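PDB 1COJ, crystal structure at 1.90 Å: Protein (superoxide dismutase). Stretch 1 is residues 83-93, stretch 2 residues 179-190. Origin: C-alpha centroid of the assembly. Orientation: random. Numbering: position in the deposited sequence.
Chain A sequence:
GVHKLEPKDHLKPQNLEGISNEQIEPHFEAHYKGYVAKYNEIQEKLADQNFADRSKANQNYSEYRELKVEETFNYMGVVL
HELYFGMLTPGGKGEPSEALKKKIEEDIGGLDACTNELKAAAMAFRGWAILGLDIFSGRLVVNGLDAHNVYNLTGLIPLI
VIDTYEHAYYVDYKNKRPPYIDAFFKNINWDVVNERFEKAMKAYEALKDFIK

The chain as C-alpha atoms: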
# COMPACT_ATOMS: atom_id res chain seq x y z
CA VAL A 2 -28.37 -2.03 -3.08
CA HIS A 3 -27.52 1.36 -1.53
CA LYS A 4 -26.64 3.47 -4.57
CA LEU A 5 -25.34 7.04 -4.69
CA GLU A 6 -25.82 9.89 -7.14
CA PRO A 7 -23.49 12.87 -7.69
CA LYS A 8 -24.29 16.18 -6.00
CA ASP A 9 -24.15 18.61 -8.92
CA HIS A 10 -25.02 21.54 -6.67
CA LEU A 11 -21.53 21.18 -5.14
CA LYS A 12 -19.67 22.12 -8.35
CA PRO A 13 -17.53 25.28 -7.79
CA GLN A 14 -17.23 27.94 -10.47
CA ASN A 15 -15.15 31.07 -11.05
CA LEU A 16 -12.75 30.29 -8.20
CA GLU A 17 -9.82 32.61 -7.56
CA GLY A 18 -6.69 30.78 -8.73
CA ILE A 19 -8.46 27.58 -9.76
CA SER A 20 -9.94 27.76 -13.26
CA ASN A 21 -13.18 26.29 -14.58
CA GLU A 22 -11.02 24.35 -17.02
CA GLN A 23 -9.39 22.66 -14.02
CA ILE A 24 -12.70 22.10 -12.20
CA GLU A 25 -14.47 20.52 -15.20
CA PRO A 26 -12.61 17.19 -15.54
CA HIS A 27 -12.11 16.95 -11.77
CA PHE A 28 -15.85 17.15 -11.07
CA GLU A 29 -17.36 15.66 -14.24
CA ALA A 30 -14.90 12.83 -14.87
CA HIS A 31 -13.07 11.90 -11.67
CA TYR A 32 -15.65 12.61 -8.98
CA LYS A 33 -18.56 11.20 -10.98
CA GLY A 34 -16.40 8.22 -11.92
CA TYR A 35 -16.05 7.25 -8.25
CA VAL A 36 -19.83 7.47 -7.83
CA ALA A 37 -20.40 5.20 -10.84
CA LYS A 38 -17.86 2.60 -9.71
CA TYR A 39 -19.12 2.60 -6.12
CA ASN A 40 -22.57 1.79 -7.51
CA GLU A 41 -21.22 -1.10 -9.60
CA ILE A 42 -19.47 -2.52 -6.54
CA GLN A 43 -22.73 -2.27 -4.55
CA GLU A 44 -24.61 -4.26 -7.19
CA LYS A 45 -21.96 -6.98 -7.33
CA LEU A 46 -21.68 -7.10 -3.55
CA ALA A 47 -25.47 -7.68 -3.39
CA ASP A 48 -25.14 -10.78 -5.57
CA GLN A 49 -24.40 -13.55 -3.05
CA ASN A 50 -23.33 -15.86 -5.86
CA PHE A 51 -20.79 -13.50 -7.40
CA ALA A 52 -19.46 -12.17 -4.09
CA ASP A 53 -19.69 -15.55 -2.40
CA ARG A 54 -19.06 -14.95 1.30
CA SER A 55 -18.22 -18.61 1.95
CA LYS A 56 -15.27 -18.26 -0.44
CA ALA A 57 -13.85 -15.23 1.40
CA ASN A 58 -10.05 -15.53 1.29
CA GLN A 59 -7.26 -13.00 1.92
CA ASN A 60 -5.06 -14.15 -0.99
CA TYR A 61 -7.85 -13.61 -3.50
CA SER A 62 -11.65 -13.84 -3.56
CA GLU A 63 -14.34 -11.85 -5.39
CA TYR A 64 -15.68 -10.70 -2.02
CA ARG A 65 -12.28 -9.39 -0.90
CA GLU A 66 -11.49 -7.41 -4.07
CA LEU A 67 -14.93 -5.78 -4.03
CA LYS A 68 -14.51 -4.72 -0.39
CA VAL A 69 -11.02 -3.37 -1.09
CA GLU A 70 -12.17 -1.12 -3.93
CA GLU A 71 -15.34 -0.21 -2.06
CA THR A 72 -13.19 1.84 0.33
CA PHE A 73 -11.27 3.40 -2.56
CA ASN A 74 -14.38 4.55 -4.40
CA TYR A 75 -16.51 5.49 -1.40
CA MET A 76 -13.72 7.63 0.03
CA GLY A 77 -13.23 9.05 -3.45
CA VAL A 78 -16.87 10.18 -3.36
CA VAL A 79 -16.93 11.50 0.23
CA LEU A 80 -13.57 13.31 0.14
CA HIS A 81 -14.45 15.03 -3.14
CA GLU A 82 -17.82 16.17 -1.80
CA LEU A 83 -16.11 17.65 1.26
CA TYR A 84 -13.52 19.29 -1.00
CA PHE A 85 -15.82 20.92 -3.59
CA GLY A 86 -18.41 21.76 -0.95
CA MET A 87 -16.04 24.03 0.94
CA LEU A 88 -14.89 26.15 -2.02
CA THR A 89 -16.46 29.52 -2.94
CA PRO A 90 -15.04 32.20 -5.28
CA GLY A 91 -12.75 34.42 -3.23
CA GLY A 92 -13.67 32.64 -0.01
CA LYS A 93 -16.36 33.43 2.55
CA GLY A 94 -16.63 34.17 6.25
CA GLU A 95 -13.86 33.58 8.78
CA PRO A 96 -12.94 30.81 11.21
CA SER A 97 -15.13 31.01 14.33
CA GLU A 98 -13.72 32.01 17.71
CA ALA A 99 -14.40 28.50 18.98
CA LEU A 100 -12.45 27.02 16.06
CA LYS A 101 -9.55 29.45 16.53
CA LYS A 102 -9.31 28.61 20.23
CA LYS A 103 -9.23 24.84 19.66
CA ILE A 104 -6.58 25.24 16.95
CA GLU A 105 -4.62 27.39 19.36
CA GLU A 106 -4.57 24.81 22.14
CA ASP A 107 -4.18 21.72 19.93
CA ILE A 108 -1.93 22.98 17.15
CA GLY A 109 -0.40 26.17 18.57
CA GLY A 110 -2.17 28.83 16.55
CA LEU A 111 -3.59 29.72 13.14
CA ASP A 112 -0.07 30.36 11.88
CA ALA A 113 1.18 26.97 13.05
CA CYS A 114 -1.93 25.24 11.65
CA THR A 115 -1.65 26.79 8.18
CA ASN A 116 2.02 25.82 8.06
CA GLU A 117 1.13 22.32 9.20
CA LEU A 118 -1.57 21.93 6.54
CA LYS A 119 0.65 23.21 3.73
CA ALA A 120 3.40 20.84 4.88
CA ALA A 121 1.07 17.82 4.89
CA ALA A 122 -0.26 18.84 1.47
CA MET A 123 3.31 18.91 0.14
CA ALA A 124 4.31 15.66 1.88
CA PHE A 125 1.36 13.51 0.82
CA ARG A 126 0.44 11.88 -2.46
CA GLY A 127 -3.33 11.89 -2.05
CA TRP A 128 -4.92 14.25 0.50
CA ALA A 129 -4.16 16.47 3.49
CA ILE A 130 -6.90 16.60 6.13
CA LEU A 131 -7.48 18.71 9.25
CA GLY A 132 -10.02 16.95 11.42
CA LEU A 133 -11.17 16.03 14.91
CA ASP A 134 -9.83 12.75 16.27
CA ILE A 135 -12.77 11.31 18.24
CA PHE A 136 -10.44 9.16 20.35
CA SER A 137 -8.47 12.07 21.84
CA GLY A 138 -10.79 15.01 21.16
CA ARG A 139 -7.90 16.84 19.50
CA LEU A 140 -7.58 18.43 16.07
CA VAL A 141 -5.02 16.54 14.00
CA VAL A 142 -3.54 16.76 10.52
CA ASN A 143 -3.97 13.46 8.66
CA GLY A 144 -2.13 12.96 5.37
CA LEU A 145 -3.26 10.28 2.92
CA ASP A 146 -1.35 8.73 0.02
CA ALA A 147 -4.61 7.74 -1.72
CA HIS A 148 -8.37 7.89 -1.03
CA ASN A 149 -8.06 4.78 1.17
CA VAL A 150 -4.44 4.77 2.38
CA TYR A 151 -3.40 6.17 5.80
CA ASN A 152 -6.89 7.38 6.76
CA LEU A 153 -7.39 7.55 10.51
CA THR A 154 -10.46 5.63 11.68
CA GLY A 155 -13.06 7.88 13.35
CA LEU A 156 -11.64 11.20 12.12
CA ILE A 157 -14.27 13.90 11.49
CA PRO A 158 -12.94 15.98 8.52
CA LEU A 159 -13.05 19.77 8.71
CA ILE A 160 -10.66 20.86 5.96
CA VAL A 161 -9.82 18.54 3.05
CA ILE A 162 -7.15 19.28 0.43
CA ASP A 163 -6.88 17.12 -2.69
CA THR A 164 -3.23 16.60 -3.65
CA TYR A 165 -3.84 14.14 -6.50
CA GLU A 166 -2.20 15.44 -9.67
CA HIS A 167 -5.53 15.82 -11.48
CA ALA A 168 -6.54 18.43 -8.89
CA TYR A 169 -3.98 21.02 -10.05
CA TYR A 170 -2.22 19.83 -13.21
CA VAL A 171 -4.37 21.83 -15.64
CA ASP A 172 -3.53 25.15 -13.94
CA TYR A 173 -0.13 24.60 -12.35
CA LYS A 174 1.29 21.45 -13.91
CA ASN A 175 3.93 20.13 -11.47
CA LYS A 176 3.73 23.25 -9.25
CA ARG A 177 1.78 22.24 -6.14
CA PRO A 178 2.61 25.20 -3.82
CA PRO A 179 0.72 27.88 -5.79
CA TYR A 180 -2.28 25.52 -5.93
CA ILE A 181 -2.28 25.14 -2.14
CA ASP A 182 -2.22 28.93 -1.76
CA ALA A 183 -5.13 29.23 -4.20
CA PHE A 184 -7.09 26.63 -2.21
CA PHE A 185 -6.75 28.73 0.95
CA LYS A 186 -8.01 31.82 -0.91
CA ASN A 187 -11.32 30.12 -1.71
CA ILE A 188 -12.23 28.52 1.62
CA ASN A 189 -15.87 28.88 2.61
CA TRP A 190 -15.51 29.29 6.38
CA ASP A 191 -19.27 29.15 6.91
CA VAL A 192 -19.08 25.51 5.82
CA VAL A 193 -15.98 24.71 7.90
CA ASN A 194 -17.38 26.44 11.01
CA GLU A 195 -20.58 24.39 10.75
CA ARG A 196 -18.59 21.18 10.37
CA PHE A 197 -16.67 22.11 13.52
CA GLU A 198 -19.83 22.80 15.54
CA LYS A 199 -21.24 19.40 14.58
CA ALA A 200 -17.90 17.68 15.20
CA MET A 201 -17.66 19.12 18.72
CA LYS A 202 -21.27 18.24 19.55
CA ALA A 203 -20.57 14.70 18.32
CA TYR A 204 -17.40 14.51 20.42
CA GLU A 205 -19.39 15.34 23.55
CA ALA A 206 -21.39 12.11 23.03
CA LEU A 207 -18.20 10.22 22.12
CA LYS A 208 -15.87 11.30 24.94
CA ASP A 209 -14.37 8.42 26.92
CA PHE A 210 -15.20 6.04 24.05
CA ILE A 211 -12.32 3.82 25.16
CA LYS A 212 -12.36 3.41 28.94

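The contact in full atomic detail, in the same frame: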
# COMPACT_ATOMS: atom_id res chain seq x y z
N LEU A 83 -16.56 16.77 0.19
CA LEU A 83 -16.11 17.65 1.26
C LEU A 83 -15.19 18.74 0.70
O LEU A 83 -15.18 19.87 1.19
CB LEU A 83 -15.36 16.83 2.33
CG LEU A 83 -16.18 15.86 3.18
CD1 LEU A 83 -15.26 14.92 3.93
CD2 LEU A 83 -17.06 16.63 4.15
N TYR A 84 -14.45 18.38 -0.34
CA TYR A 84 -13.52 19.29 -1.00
C TYR A 84 -14.26 20.38 -1.80
O TYR A 84 -14.10 21.57 -1.53
CB TYR A 84 -12.60 18.47 -1.91
CG TYR A 84 -11.68 19.26 -2.82
CD1 TYR A 84 -10.54 19.89 -2.32
CD2 TYR A 84 -11.92 19.31 -4.19
CE1 TYR A 84 -9.66 20.55 -3.17
CE2 TYR A 84 -11.04 19.97 -5.05
CZ TYR A 84 -9.91 20.58 -4.54
OH TYR A 84 -9.00 21.15 -5.40
N PHE A 85 -15.07 19.97 -2.77
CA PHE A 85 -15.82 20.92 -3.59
C PHE A 85 -16.79 21.75 -2.75
O PHE A 85 -16.90 22.96 -2.94
CB PHE A 85 -16.60 20.18 -4.68
CG PHE A 85 -15.73 19.54 -5.72
CD1 PHE A 85 -14.76 20.28 -6.39
CD2 PHE A 85 -15.89 18.19 -6.05
CE1 PHE A 85 -13.97 19.70 -7.37
CE2 PHE A 85 -15.10 17.60 -7.03
CZ PHE A 85 -14.14 18.35 -7.69
N GLY A 86 -17.45 21.10 -1.80
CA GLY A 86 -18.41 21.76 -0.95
C GLY A 86 -17.90 22.90 -0.09
O GLY A 86 -18.68 23.73 0.38
N MET A 87 -16.59 22.97 0.12
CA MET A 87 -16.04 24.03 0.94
C MET A 87 -15.31 25.12 0.14
O MET A 87 -14.57 25.91 0.72
CB MET A 87 -15.11 23.46 2.02
CG MET A 87 -13.84 22.81 1.49
SD MET A 87 -12.76 22.26 2.81
CE MET A 87 -12.05 23.81 3.33
N LEU A 88 -15.53 25.15 -1.17
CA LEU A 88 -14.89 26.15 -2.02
C LEU A 88 -15.90 27.15 -2.60
O LEU A 88 -16.93 26.76 -3.15
CB LEU A 88 -14.12 25.48 -3.17
CG LEU A 88 -12.89 24.65 -2.77
CD1 LEU A 88 -12.44 23.81 -3.95
CD2 LEU A 88 -11.77 25.56 -2.29
N THR A 89 -15.62 28.44 -2.42
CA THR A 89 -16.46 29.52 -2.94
C THR A 89 -15.52 30.56 -3.52
O THR A 89 -14.46 30.81 -2.95
CB THR A 89 -17.32 30.21 -1.83
OG1 THR A 89 -17.73 29.23 -0.87
CG2 THR A 89 -18.54 30.81 -2.39
N PRO A 90 -15.89 31.18 -4.66
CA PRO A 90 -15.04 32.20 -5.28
C PRO A 90 -14.61 33.31 -4.34
O PRO A 90 -15.43 34.04 -3.79
CB PRO A 90 -15.90 32.71 -6.45
CG PRO A 90 -17.31 32.34 -6.05
CD PRO A 90 -17.11 30.98 -5.45
N GLY A 91 -13.30 33.40 -4.10
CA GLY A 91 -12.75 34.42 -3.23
C GLY A 91 -12.87 34.11 -1.75
O GLY A 91 -12.37 34.87 -0.92
N GLY A 92 -13.52 33.00 -1.40
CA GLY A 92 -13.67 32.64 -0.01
C GLY A 92 -14.89 33.28 0.61
O GLY A 92 -15.55 34.12 -0.01
N LYS A 93 -15.20 32.89 1.85
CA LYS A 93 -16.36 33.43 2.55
C LYS A 93 -16.25 33.23 4.05
O LYS A 93 -15.79 32.19 4.52
CB LYS A 93 -17.63 32.74 2.04
CG LYS A 93 -18.93 33.41 2.46
CD LYS A 93 -20.12 32.70 1.82
CE LYS A 93 -21.41 33.49 1.98
NZ LYS A 93 -21.82 33.67 3.40
N PRO A 179 1.67 26.82 -5.44
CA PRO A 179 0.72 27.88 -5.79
C PRO A 179 -0.73 27.39 -5.75
O PRO A 179 -1.64 28.18 -5.49
CB PRO A 179 1.16 28.28 -7.21
CG PRO A 179 1.83 27.05 -7.73
CD PRO A 179 2.61 26.57 -6.55
N TYR A 180 -0.94 26.10 -5.97
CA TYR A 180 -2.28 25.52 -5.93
C TYR A 180 -2.78 25.52 -4.48
O TYR A 180 -3.95 25.85 -4.23
CB TYR A 180 -2.26 24.10 -6.50
CG TYR A 180 -3.37 23.20 -6.00
CD1 TYR A 180 -4.71 23.45 -6.33
CD2 TYR A 180 -3.09 22.11 -5.18
CE1 TYR A 180 -5.74 22.62 -5.85
CE2 TYR A 180 -4.10 21.27 -4.70
CZ TYR A 180 -5.42 21.53 -5.04
OH TYR A 180 -6.42 20.71 -4.56
N ILE A 181 -1.91 25.17 -3.55
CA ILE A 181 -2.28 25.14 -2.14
C ILE A 181 -2.67 26.54 -1.67
O ILE A 181 -3.65 26.71 -0.95
CB ILE A 181 -1.13 24.58 -1.26
CG1 ILE A 181 -0.78 23.16 -1.71
CG2 ILE A 181 -1.54 24.58 0.20
CD1 ILE A 181 0.50 22.61 -1.10
N ASP A 182 -1.92 27.55 -2.12
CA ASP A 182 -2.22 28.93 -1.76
C ASP A 182 -3.59 29.31 -2.31
O ASP A 182 -4.40 29.93 -1.62
CB ASP A 182 -1.16 29.90 -2.30
CG ASP A 182 0.18 29.75 -1.61
OD1 ASP A 182 0.21 29.36 -0.42
OD2 ASP A 182 1.22 30.02 -2.25
N ALA A 183 -3.86 28.93 -3.56
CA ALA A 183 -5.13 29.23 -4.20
C ALA A 183 -6.28 28.57 -3.44
O ALA A 183 -7.33 29.18 -3.26
CB ALA A 183 -5.11 28.78 -5.66
N PHE A 184 -6.06 27.35 -2.97
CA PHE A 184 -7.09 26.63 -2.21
C PHE A 184 -7.49 27.45 -0.97
O PHE A 184 -8.67 27.64 -0.69
CB PHE A 184 -6.59 25.24 -1.79
CG PHE A 184 -7.56 24.50 -0.90
CD1 PHE A 184 -8.55 23.70 -1.45
CD2 PHE A 184 -7.50 24.63 0.49
CE1 PHE A 184 -9.47 23.04 -0.63
CE2 PHE A 184 -8.41 23.98 1.31
CZ PHE A 184 -9.40 23.18 0.75
N PHE A 185 -6.49 27.93 -0.24
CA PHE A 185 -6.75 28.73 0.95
C PHE A 185 -7.50 30.04 0.67
O PHE A 185 -8.24 30.52 1.53
CB PHE A 185 -5.45 29.01 1.70
CG PHE A 185 -5.02 27.87 2.58
CD1 PHE A 185 -5.53 27.75 3.87
CD2 PHE A 185 -4.12 26.91 2.13
CE1 PHE A 185 -5.16 26.69 4.69
CE2 PHE A 185 -3.74 25.84 2.94
CZ PHE A 185 -4.26 25.73 4.22
N LYS A 186 -7.34 30.58 -0.54
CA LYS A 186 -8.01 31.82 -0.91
C LYS A 186 -9.50 31.63 -1.17
O LYS A 186 -10.27 32.59 -1.15
CB LYS A 186 -7.40 32.43 -2.18
CG LYS A 186 -6.01 32.99 -2.05
CD LYS A 186 -5.70 33.86 -3.26
CE LYS A 186 -4.24 34.28 -3.30
NZ LYS A 186 -3.34 33.15 -3.67
N ASN A 187 -9.92 30.39 -1.41
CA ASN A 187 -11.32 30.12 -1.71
C ASN A 187 -12.08 29.33 -0.66
O ASN A 187 -13.16 28.80 -0.94
CB ASN A 187 -11.44 29.43 -3.06
CG ASN A 187 -10.95 30.30 -4.20
OD1 ASN A 187 -9.81 30.19 -4.64
ND2 ASN A 187 -11.82 31.15 -4.69
N ILE A 188 -11.57 29.28 0.57
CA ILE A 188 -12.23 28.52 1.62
C ILE A 188 -13.51 29.18 2.12
O ILE A 188 -13.52 30.37 2.46
CB ILE A 188 -11.29 28.26 2.82
CG1 ILE A 188 -10.15 27.32 2.39
CG2 ILE A 188 -12.07 27.64 3.98
CD1 ILE A 188 -9.16 27.00 3.50
N ASN A 189 -14.59 28.41 2.12
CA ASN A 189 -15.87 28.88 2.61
C ASN A 189 -15.90 28.53 4.10
O ASN A 189 -16.24 27.41 4.48
CB ASN A 189 -17.02 28.18 1.88
CG ASN A 189 -18.38 28.70 2.29
OD1 ASN A 189 -18.56 29.25 3.38
ND2 ASN A 189 -19.35 28.55 1.40
N TRP A 190 -15.54 29.50 4.94
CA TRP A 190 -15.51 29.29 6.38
C TRP A 190 -16.85 29.04 7.04
O TRP A 190 -16.90 28.51 8.15
CB TRP A 190 -14.77 30.44 7.06
CG TRP A 190 -13.32 30.41 6.77
CD1 TRP A 190 -12.64 31.20 5.88
CD2 TRP A 190 -12.36 29.51 7.32
NE1 TRP A 190 -11.31 30.84 5.85
CE2 TRP A 190 -11.11 29.81 6.72
CE3 TRP A 190 -12.43 28.48 8.27
CZ2 TRP A 190 -9.94 29.11 7.04
CZ3 TRP A 190 -11.27 27.78 8.59
CH2 TRP A 190 -10.04 28.10 7.97
O HOH W 1 -18.97 26.53 -0.64

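Each stretch leaves the end of a helix and continues as an irregular strand-like segment, and the two segments meet through their backbones. Side chains included, the two stretches bury 716 Å² between them, both sides summed. Isolated bridges, rather than a continuous sheet, hold them together. Around Leu88 and Ile188, whose CA atoms lie 5.1 Å apart, Thr89 N donates to Asn187 O at 2.9 Å and Asn189 N donates to Met87 O at 2.9 Å. Both bonds are nearly straight. The carbonyl of Asn187 also receives a CA-H...O contact, with Leu88 CA 3.3 Å from Asn187 O. A second bridge joins Lys93 to Asn189: Lys93 N donates to Ile188 O at 3.1 Å, and Trp190 N donates to Lys93 O at 2.7 Å.

Between the bridges, stretch 1 makes a type II turn from Thr89 to Gly92, closed by the hydrogen bond from Gly92 N to Thr89 O at 2.8 Å. Pro90, with phi of -53°, fits the second position of such a turn, and Gly91 takes the positive phi that glycine accepts readily. Gly92 is more tightly constrained. An ideal CB there would lie 2.9 Å from Lys186 O, a clash, and would also be jammed against the carbonyl oxygen of Gly91. The absence of a side chain lets the backbones approach until Gly92 CA and Asn187 CA are 3.8 Å apart.

Asn187 is buried beside this turn, its CB 4.0 Å from Leu88 CD2. Asn189 occupies the N-cap position, where a short polar side chain can cap a backbone N just beyond the stretch. Its ND2 donates to a water at 2.9 Å, and that water in turn donates to Gly86 O at 3.0 Å and, weakly, to Leu88 O at 3.2 Å. The water thus ties the cap residue to the backbone of stretch 1.

On the helical side, Phe184 is the centre of an apolar cluster. Its CE1 lies 3.6 Å from Tyr84 CE1 and 3.8 Å from Leu88 CD2, while its CZ lies 3.8 Å from Met87 CE. The rings of Tyr84 and Phe184 are nearly parallel, with planes 11° apart, but they meet rim to rim, so neither covers the other's face. Met87 is long and flexible enough to reach both Phe184 and Ile188, its CE standing 3.9 Å from Ile188 CG2; its sulfur lies at the edge of the Phe184 ring. Tyrosine at 84 combines this apolar packing with a polar tip: Tyr84 OH and Tyr180 OH are hydrogen-bonded at 2.7 Å, pairing two hydroxyls in a buried setting.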